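Local coordinates for cell wall surface anchor family protein (Streptococcus pneumoniae, PDB 4OQ1) that serves as an ancillary pilin that probably fixes the pneumococcal pilus to the bacterial cell wall, at residues G167-S172 against G197-T202; N217-E222 against T233-V238; K152-D157 against N205-V210. The protein carries 3 engineered substitutions. One frame throughout, in Å; residues are numbered along the deposited sequence.

Contact 1 (G167-S172 against G197-T202)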
# COMPACT_ATOMS: atom_id res chain seq x y z
N GLY A 167 0.61 -8.99 -2.30
CA GLY A 167 1.21 -7.65 -2.12
C GLY A 167 1.42 -6.88 -3.42
O GLY A 167 1.87 -7.53 -4.41
N PHE A 168 1.01 -5.59 -3.41
CA PHE A 168 1.18 -4.67 -4.59
C PHE A 168 1.91 -3.41 -4.12
O PHE A 168 1.85 -3.02 -2.96
CB PHE A 168 -0.16 -4.30 -5.17
CG PHE A 168 -0.82 -5.40 -5.93
CD1 PHE A 168 -1.58 -6.29 -5.34
CD2 PHE A 168 -0.72 -5.47 -7.31
CE1 PHE A 168 -2.25 -7.28 -6.08
CE2 PHE A 168 -1.32 -6.48 -8.06
CZ PHE A 168 -2.12 -7.37 -7.44
N LYS A 169 2.70 -2.81 -5.01
CA LYS A 169 3.08 -1.42 -4.78
C LYS A 169 2.38 -0.58 -5.80
O LYS A 169 2.01 -0.99 -6.92
CB LYS A 169 4.61 -1.23 -4.88
CG LYS A 169 5.38 -1.82 -3.73
CD LYS A 169 6.87 -1.55 -3.87
CE LYS A 169 7.80 -2.34 -2.96
NZ LYS A 169 7.53 -2.20 -1.50
N LEU A 170 2.06 0.64 -5.37
CA LEU A 170 1.39 1.63 -6.17
C LEU A 170 2.38 2.73 -6.60
O LEU A 170 3.00 3.34 -5.79
CB LEU A 170 0.34 2.23 -5.32
CG LEU A 170 -0.49 3.35 -5.89
CD1 LEU A 170 -1.28 2.80 -7.07
CD2 LEU A 170 -1.45 3.87 -4.79
N VAL A 171 2.47 2.96 -7.89
CA VAL A 171 3.29 3.95 -8.47
C VAL A 171 2.44 4.83 -9.45
O VAL A 171 1.42 4.39 -9.98
CB VAL A 171 4.45 3.36 -9.29
CG1 VAL A 171 5.26 2.44 -8.41
CG2 VAL A 171 3.96 2.67 -10.57
N SER A 172 2.79 6.09 -9.56
CA SER A 172 2.14 7.00 -10.50
C SER A 172 2.95 6.84 -11.77
O SER A 172 4.08 6.40 -11.75
CB SER A 172 2.20 8.46 -10.03
OG SER A 172 3.55 8.85 -9.80
N GLY A 197 7.23 3.81 1.04
CA GLY A 197 7.82 2.50 0.94
C GLY A 197 6.92 1.29 1.12
O GLY A 197 7.44 0.23 1.42
N ARG A 198 5.60 1.40 0.95
CA ARG A 198 4.75 0.37 1.54
C ARG A 198 4.25 -0.62 0.46
O ARG A 198 3.99 -0.26 -0.70
CB ARG A 198 3.57 0.96 2.31
CG ARG A 198 3.96 1.87 3.45
CD ARG A 198 2.79 2.59 4.06
NE ARG A 198 1.79 1.64 4.57
CZ ARG A 198 0.53 1.95 4.94
NH1 ARG A 198 0.08 3.21 4.89
NH2 ARG A 198 -0.28 0.99 5.34
N THR A 199 4.14 -1.87 0.88
CA THR A 199 3.45 -2.87 0.13
C THR A 199 2.06 -2.90 0.61
O THR A 199 1.82 -2.89 1.83
CB THR A 199 4.14 -4.23 0.25
OG1 THR A 199 5.48 -4.06 -0.25
CG2 THR A 199 3.48 -5.25 -0.58
N LEU A 200 1.14 -2.93 -0.34
CA LEU A 200 -0.33 -2.97 -0.04
C LEU A 200 -0.78 -4.41 -0.21
O LEU A 200 -0.49 -5.03 -1.21
CB LEU A 200 -1.05 -2.08 -1.10
CG LEU A 200 -0.81 -0.60 -1.33
CD1 LEU A 200 0.55 -0.21 -1.89
CD2 LEU A 200 -1.81 0.06 -2.26
N TYR A 201 -1.61 -4.97 0.70
CA TYR A 201 -1.96 -6.35 0.63
C TYR A 201 -3.47 -6.52 0.52
O TYR A 201 -4.20 -5.87 1.26
CB TYR A 201 -1.52 -7.13 1.98
CG TYR A 201 -0.03 -7.23 2.10
CD1 TYR A 201 0.66 -6.26 2.77
CD2 TYR A 201 0.68 -8.23 1.47
CE1 TYR A 201 2.05 -6.29 2.85
CE2 TYR A 201 2.08 -8.28 1.49
CZ TYR A 201 2.77 -7.36 2.24
OH TYR A 201 4.16 -7.34 2.25
N THR A 202 -3.88 -7.40 -0.34
CA THR A 202 -5.29 -7.84 -0.50
C THR A 202 -5.85 -8.32 0.78
O THR A 202 -5.16 -9.11 1.45
CB THR A 202 -5.55 -8.80 -1.67
OG1 THR A 202 -4.88 -10.11 -1.59
CG2 THR A 202 -5.16 -8.08 -3.01
O HOH W 1 3.13 1.22 -2.63
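Gly167 sits against Tyr201 in a non-hydrogen-bonded antiparallel pair, and because it has no side chain the partner residues can settle directly on its backbone. Its CA lies 3.7 Å from Tyr201 CD2, with the Thr199 methyl CG2 packed alongside, and gives a CA-H...O contact to Leu200 O at 3.3 Å. The hydroxyl end of Tyr201 is held separately, by Glu224. At Phe168 the two direct backbone bonds form: Phe168 N to Leu200 O and Leu200 N to Phe168 O are each 2.7 Å long, the second nearly straight at 176°, and both donors lie in the plane of the carbonyl they meet. The Phe168 ring, with Leu200 O near its plane at the edge, points to the face where Ile208 and Phe220 pack. Lys169 runs across Thr199, its CG passing Arg198 O; a bend at the last torsion (chi4 -57°) places NZ 3.0 Å from Thr199 OG1. At Leu170 the direct ladder gives way to water: one molecule accepts from Leu170 N at 3.0 Å and donates to Arg198 O at 2.6 Å. Leu170 CB also touches Leu200 CD1 at 4.2 Å, an apolar contact beside strand 207-211, where Leu200 meets Ile208 and Val210. The touching parts run 123° apart, consistent with pairing limited to Gly167-Tyr201 and Phe168-Leu200. Joining the short strand 200-201 to the start of strand 167-174 of a CnaB domain thus rests on two short N-H...O=C hydrogen bonds at one residue pair. Leu170 packs on Leu200, and Phe168 and Leu200 each rest on Ile208, while a water carries the link on where the backbones diverge and a lysine amine and threonine hydroxyl approach each other.

Contact 2 (N217-E222 against T233-V238)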
# COMPACT_ATOMS: atom_id res chain seq x y z
N ASN A 217 -2.68 9.06 -13.71
CA ASN A 217 -2.41 7.69 -14.20
C ASN A 217 -1.56 6.97 -13.16
O ASN A 217 -0.61 7.54 -12.61
CB ASN A 217 -1.66 7.72 -15.50
CG ASN A 217 -2.51 8.28 -16.62
OD1 ASN A 217 -3.56 7.75 -16.89
ND2 ASN A 217 -2.07 9.38 -17.23
N TYR A 218 -2.02 5.75 -12.85
CA TYR A 218 -1.38 4.94 -11.80
C TYR A 218 -1.17 3.50 -12.32
O TYR A 218 -1.78 3.09 -13.27
CB TYR A 218 -2.24 4.91 -10.48
CG TYR A 218 -2.32 6.26 -9.84
CD1 TYR A 218 -3.36 7.12 -10.18
CD2 TYR A 218 -1.33 6.71 -8.98
CE1 TYR A 218 -3.43 8.37 -9.66
CE2 TYR A 218 -1.35 8.01 -8.46
CZ TYR A 218 -2.43 8.84 -8.79
OH TYR A 218 -2.52 10.12 -8.22
N ARG A 219 -0.36 2.76 -11.56
CA ARG A 219 -0.05 1.36 -11.85
C ARG A 219 0.11 0.62 -10.51
O ARG A 219 0.84 1.08 -9.62
CB ARG A 219 1.23 1.42 -12.58
CG ARG A 219 1.84 0.18 -13.09
CD ARG A 219 2.91 0.71 -14.07
NE ARG A 219 2.45 1.17 -15.38
CZ ARG A 219 3.26 1.78 -16.27
NH1 ARG A 219 4.49 2.09 -15.95
NH2 ARG A 219 2.84 2.18 -17.44
N PHE A 220 -0.62 -0.51 -10.40
CA PHE A 220 -0.45 -1.42 -9.30
C PHE A 220 0.52 -2.56 -9.75
O PHE A 220 0.23 -3.24 -10.73
CB PHE A 220 -1.79 -2.00 -8.86
CG PHE A 220 -2.62 -1.11 -8.07
CD1 PHE A 220 -2.65 -1.23 -6.69
CD2 PHE A 220 -3.54 -0.25 -8.68
CE1 PHE A 220 -3.49 -0.41 -5.93
CE2 PHE A 220 -4.40 0.53 -7.91
CZ PHE A 220 -4.35 0.46 -6.55
N LYS A 221 1.67 -2.70 -9.08
CA LYS A 221 2.65 -3.70 -9.41
C LYS A 221 2.66 -4.82 -8.47
O LYS A 221 2.75 -4.61 -7.27
CB LYS A 221 4.07 -3.10 -9.45
CG LYS A 221 4.18 -1.78 -10.14
CD LYS A 221 5.61 -1.28 -10.06
CE LYS A 221 6.61 -2.10 -10.84
NZ LYS A 221 6.34 -1.89 -12.28
N GLU A 222 2.53 -6.04 -8.98
CA GLU A 222 2.37 -7.23 -8.10
C GLU A 222 3.72 -7.75 -7.58
O GLU A 222 4.22 -8.79 -8.03
CB GLU A 222 1.61 -8.34 -8.80
CG GLU A 222 1.26 -9.47 -7.89
CD GLU A 222 0.23 -10.44 -8.49
OE1 GLU A 222 -0.33 -10.17 -9.54
OE2 GLU A 222 0.07 -11.52 -7.89
N THR A 233 0.20 -10.64 -15.15
CA THR A 233 0.62 -9.30 -15.58
C THR A 233 1.20 -8.61 -14.37
O THR A 233 0.49 -8.39 -13.38
CB THR A 233 -0.62 -8.47 -16.03
OG1 THR A 233 -1.76 -8.81 -15.21
CG2 THR A 233 -0.95 -8.70 -17.55
N LEU A 234 2.45 -8.24 -14.39
CA LEU A 234 2.99 -7.57 -13.20
C LEU A 234 2.30 -6.21 -12.83
O LEU A 234 1.99 -5.88 -11.66
CB LEU A 234 4.45 -7.30 -13.43
CG LEU A 234 5.15 -6.98 -12.11
CD1 LEU A 234 5.14 -8.21 -11.26
CD2 LEU A 234 6.60 -6.55 -12.37
N ASP A 235 2.12 -5.40 -13.87
CA ASP A 235 1.52 -4.07 -13.79
C ASP A 235 0.07 -4.07 -14.24
O ASP A 235 -0.26 -4.63 -15.28
CB ASP A 235 2.34 -3.16 -14.76
CG ASP A 235 3.67 -2.89 -14.27
OD1 ASP A 235 3.86 -3.01 -13.03
OD2 ASP A 235 4.55 -2.51 -15.09
N THR A 236 -0.81 -3.42 -13.46
CA THR A 236 -2.19 -3.20 -13.88
C THR A 236 -2.41 -1.67 -13.77
O THR A 236 -2.33 -1.07 -12.68
CB THR A 236 -3.20 -4.01 -13.03
OG1 THR A 236 -2.94 -5.40 -13.18
CG2 THR A 236 -4.60 -3.73 -13.53
N ASP A 237 -2.73 -1.04 -14.89
CA ASP A 237 -2.83 0.40 -15.01
C ASP A 237 -4.19 0.86 -14.64
O ASP A 237 -5.19 0.15 -14.78
CB ASP A 237 -2.50 0.82 -16.48
CG ASP A 237 -1.01 1.02 -16.70
OD1 ASP A 237 -0.12 0.45 -15.98
OD2 ASP A 237 -0.70 1.79 -17.61
N VAL A 238 -4.28 2.08 -14.14
CA VAL A 238 -5.61 2.57 -13.76
C VAL A 238 -5.52 4.09 -13.90
O VAL A 238 -4.45 4.66 -13.73
CB VAL A 238 -6.06 2.13 -12.35
CG1 VAL A 238 -5.28 2.81 -11.32
CG2 VAL A 238 -7.51 2.52 -12.15
O HOH W 2 -3.86 4.60 -16.97
O HOH W 3 6.63 0.06 -14.05
O HOH W 4 -1.44 -11.22 -12.24
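Val238, Leu234 and Arg219 bury the largest areas where strands 217-222 and 235-238 pair as an antiparallel ladder in a CnaB domain of the IgG-rev fold. Val238 forms a hydrogen-bonded pair with Tyr218. Its CG1, between the backbone N and the carbonyl carbon (chi1 70°), meets Tyr218 CB at 3.8 Å and reaches Phe220 CE2 at 4.2 Å, near the plane of that ring. This face, which Thr236 shares, is packed by Val246 and Ile248 of strand 246-254. Leu234 closes the far end of the ladder: its carbonyl O takes the Glu222 N-H at 2.7 Å, and its CD1 rests 3.4 Å from Glu222 O. On the opposite face, shared with Asp235 and Lys221, Arg219 lies side by side with Asp237, the guanidinium and carboxylate nearly coplanar at 23°. NE donates to Asp237 OD1 over 2.7 Å with a 168° angle, forming a salt bridge, while NH2 pairs with Asp176 and NH1 with Ser178, so all three guanidinium nitrogens have partners. Asp235 lies obliquely to the Arg219 chain, its charge engaged by the neighbouring lysine: Lys221 NZ bonds the syn lone pair of Asp235 OD1 at 2.8 Å and also donates to a water at 2.6 Å.

Contact 3 (K152-D157 against N205-V210)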
# COMPACT_ATOMS: atom_id res chain seq x y z
N LYS A 152 -10.50 0.51 -6.45
CA LYS A 152 -10.65 -0.77 -5.85
C LYS A 152 -9.98 -1.79 -6.75
O LYS A 152 -10.27 -1.88 -7.97
CB LYS A 152 -12.14 -1.13 -5.55
CG LYS A 152 -12.26 -2.44 -4.87
CD LYS A 152 -13.66 -3.00 -4.72
CE LYS A 152 -14.63 -2.01 -4.08
NZ LYS A 152 -16.03 -2.53 -4.02
N LEU A 153 -9.02 -2.50 -6.18
CA LEU A 153 -8.36 -3.61 -6.86
C LEU A 153 -8.95 -4.92 -6.35
O LEU A 153 -9.06 -5.14 -5.12
CB LEU A 153 -6.83 -3.55 -6.70
CG LEU A 153 -5.99 -4.62 -7.43
CD1 LEU A 153 -4.57 -4.09 -7.68
CD2 LEU A 153 -6.01 -5.83 -6.56
N ILE A 154 -9.34 -5.77 -7.30
CA ILE A 154 -9.87 -7.09 -7.02
C ILE A 154 -8.90 -8.14 -7.57
O ILE A 154 -8.65 -8.19 -8.76
CB ILE A 154 -11.27 -7.37 -7.63
CG1 ILE A 154 -12.28 -6.38 -7.06
CG2 ILE A 154 -11.66 -8.77 -7.19
CD1 ILE A 154 -13.68 -6.56 -7.59
N LYS A 155 -8.38 -8.95 -6.66
CA LYS A 155 -7.44 -10.01 -6.96
C LYS A 155 -8.10 -11.37 -6.90
O LYS A 155 -8.59 -11.78 -5.90
CB LYS A 155 -6.26 -9.95 -6.01
CG LYS A 155 -5.09 -10.81 -6.38
CD LYS A 155 -4.54 -10.57 -7.77
CE LYS A 155 -3.35 -11.46 -8.10
NZ LYS A 155 -3.63 -12.81 -8.66
N VAL A 156 -8.04 -12.07 -8.00
CA VAL A 156 -8.62 -13.38 -8.16
C VAL A 156 -7.68 -14.41 -8.78
O VAL A 156 -6.63 -14.08 -9.43
CB VAL A 156 -9.92 -13.34 -8.99
CG1 VAL A 156 -11.06 -12.58 -8.29
CG2 VAL A 156 -9.71 -12.84 -10.41
N ASP A 157 -8.08 -15.67 -8.68
CA ASP A 157 -7.54 -16.72 -9.52
C ASP A 157 -8.37 -16.88 -10.77
O ASP A 157 -9.28 -16.10 -11.02
CB ASP A 157 -7.31 -18.05 -8.74
CG ASP A 157 -8.59 -18.81 -8.44
OD1 ASP A 157 -9.64 -18.36 -8.90
OD2 ASP A 157 -8.52 -19.78 -7.69
N ASN A 205 -11.39 -10.35 1.13
CA ASN A 205 -12.15 -10.37 -0.09
C ASN A 205 -11.32 -10.18 -1.33
O ASN A 205 -11.83 -9.86 -2.40
CB ASN A 205 -13.27 -9.35 -0.04
CG ASN A 205 -14.20 -9.60 1.12
OD1 ASN A 205 -14.37 -8.76 2.02
ND2 ASN A 205 -14.76 -10.70 1.14
N GLY A 206 -10.04 -10.35 -1.21
CA GLY A 206 -9.19 -10.06 -2.35
C GLY A 206 -9.03 -8.61 -2.73
O GLY A 206 -8.61 -8.34 -3.88
N GLU A 207 -9.41 -7.66 -1.85
CA GLU A 207 -9.59 -6.29 -2.31
C GLU A 207 -8.53 -5.38 -1.74
O GLU A 207 -8.08 -5.58 -0.63
CB GLU A 207 -10.98 -5.71 -2.08
CG GLU A 207 -12.04 -6.64 -2.62
CD GLU A 207 -13.46 -6.15 -2.50
OE1 GLU A 207 -13.71 -5.31 -1.61
OE2 GLU A 207 -14.31 -6.71 -3.23
N ILE A 208 -8.06 -4.45 -2.56
CA ILE A 208 -7.37 -3.28 -2.06
C ILE A 208 -8.16 -2.01 -2.43
O ILE A 208 -8.53 -1.79 -3.61
CB ILE A 208 -5.93 -3.19 -2.56
CG1 ILE A 208 -5.08 -4.36 -2.04
CG2 ILE A 208 -5.26 -1.88 -2.15
CD1 ILE A 208 -3.77 -4.55 -2.84
N PHE A 209 -8.33 -1.15 -1.47
CA PHE A 209 -9.13 0.10 -1.65
C PHE A 209 -8.32 1.30 -1.27
O PHE A 209 -7.83 1.39 -0.13
CB PHE A 209 -10.42 0.02 -0.80
CG PHE A 209 -11.45 1.07 -1.15
CD1 PHE A 209 -12.24 0.91 -2.24
CD2 PHE A 209 -11.64 2.16 -0.35
CE1 PHE A 209 -13.19 1.87 -2.61
CE2 PHE A 209 -12.61 3.14 -0.68
CZ PHE A 209 -13.37 2.98 -1.82
N VAL A 210 -8.10 2.20 -2.24
CA VAL A 210 -7.29 3.40 -2.03
C VAL A 210 -8.10 4.63 -2.35
O VAL A 210 -8.60 4.79 -3.50
CB VAL A 210 -6.04 3.43 -2.93
CG1 VAL A 210 -5.19 4.61 -2.57
CG2 VAL A 210 -5.28 2.10 -2.74
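Lys152 crosses Glu207 and Phe209 obliquely on one face of an antiparallel strand pair, meeting one with CD and the other with CB. CG is anti to the backbone N (chi1 -178°) and chi2 keeps the chain extended to CD, which lies 3.9 Å from Glu207 CD. Nearer the backbone, Lys152 CB meets the edge of the Phe209 ring, 3.9 Å from CD1. Lys152 NZ stays 4.3 Å from Glu207 OE1, too far for a salt bridge, so any attraction is probably weak, and Glu207 OE2 is instead bridged to Arg162. On the opposite face Leu153 and Ile208 point the same way, CB to CB at 4.3 Å. Their backbones bond in both directions, Leu153 N to Ile208 O at 2.7 Å and Ile208 N to Leu153 O at 2.8 Å. Gly206, at a positive phi of 71°, turns its O to Lys155 N (2.9 Å) as the ladder ends. The side chain of the same Lys155 is joined through NZ to Asn252 CG, the intramolecular isopeptide bond characteristic of CnaB domains. Strand 207-211 is an outermost strand of its sheet, flanked by strand 150-157, which in turn runs parallel to 246-254, while Phe168 and Phe220 of the facing sheet pack against Leu153.

Contacts 1 and 2 belong to one sheet, sharing the border between strands 167-174 and 216-224, where Lys169 O and Lys221 N lie 2.8 Å apart, probably hydrogen-bonded. Contact 3 is in the other sheet and closes the chain loop within which contact 1 is nested. The sheets meet through apolar groups, such as Phe220 CG on Leu153 CD1 at 3.6 Å. All three contacts are partly buried, each with an apolar pair turned to the other sheet (Phe168 and Leu200, Phe220 and Val238, Leu153 and Ile208). Elsewhere they differ: close salt bridges in contact 2, a water bridge in contact 1, long-range charges in contact 3. Buried Glu222 of contact 2 approaches the isopeptide lysine of contact 3, consistent with the acidic residue assisting that bond in CnaB domains.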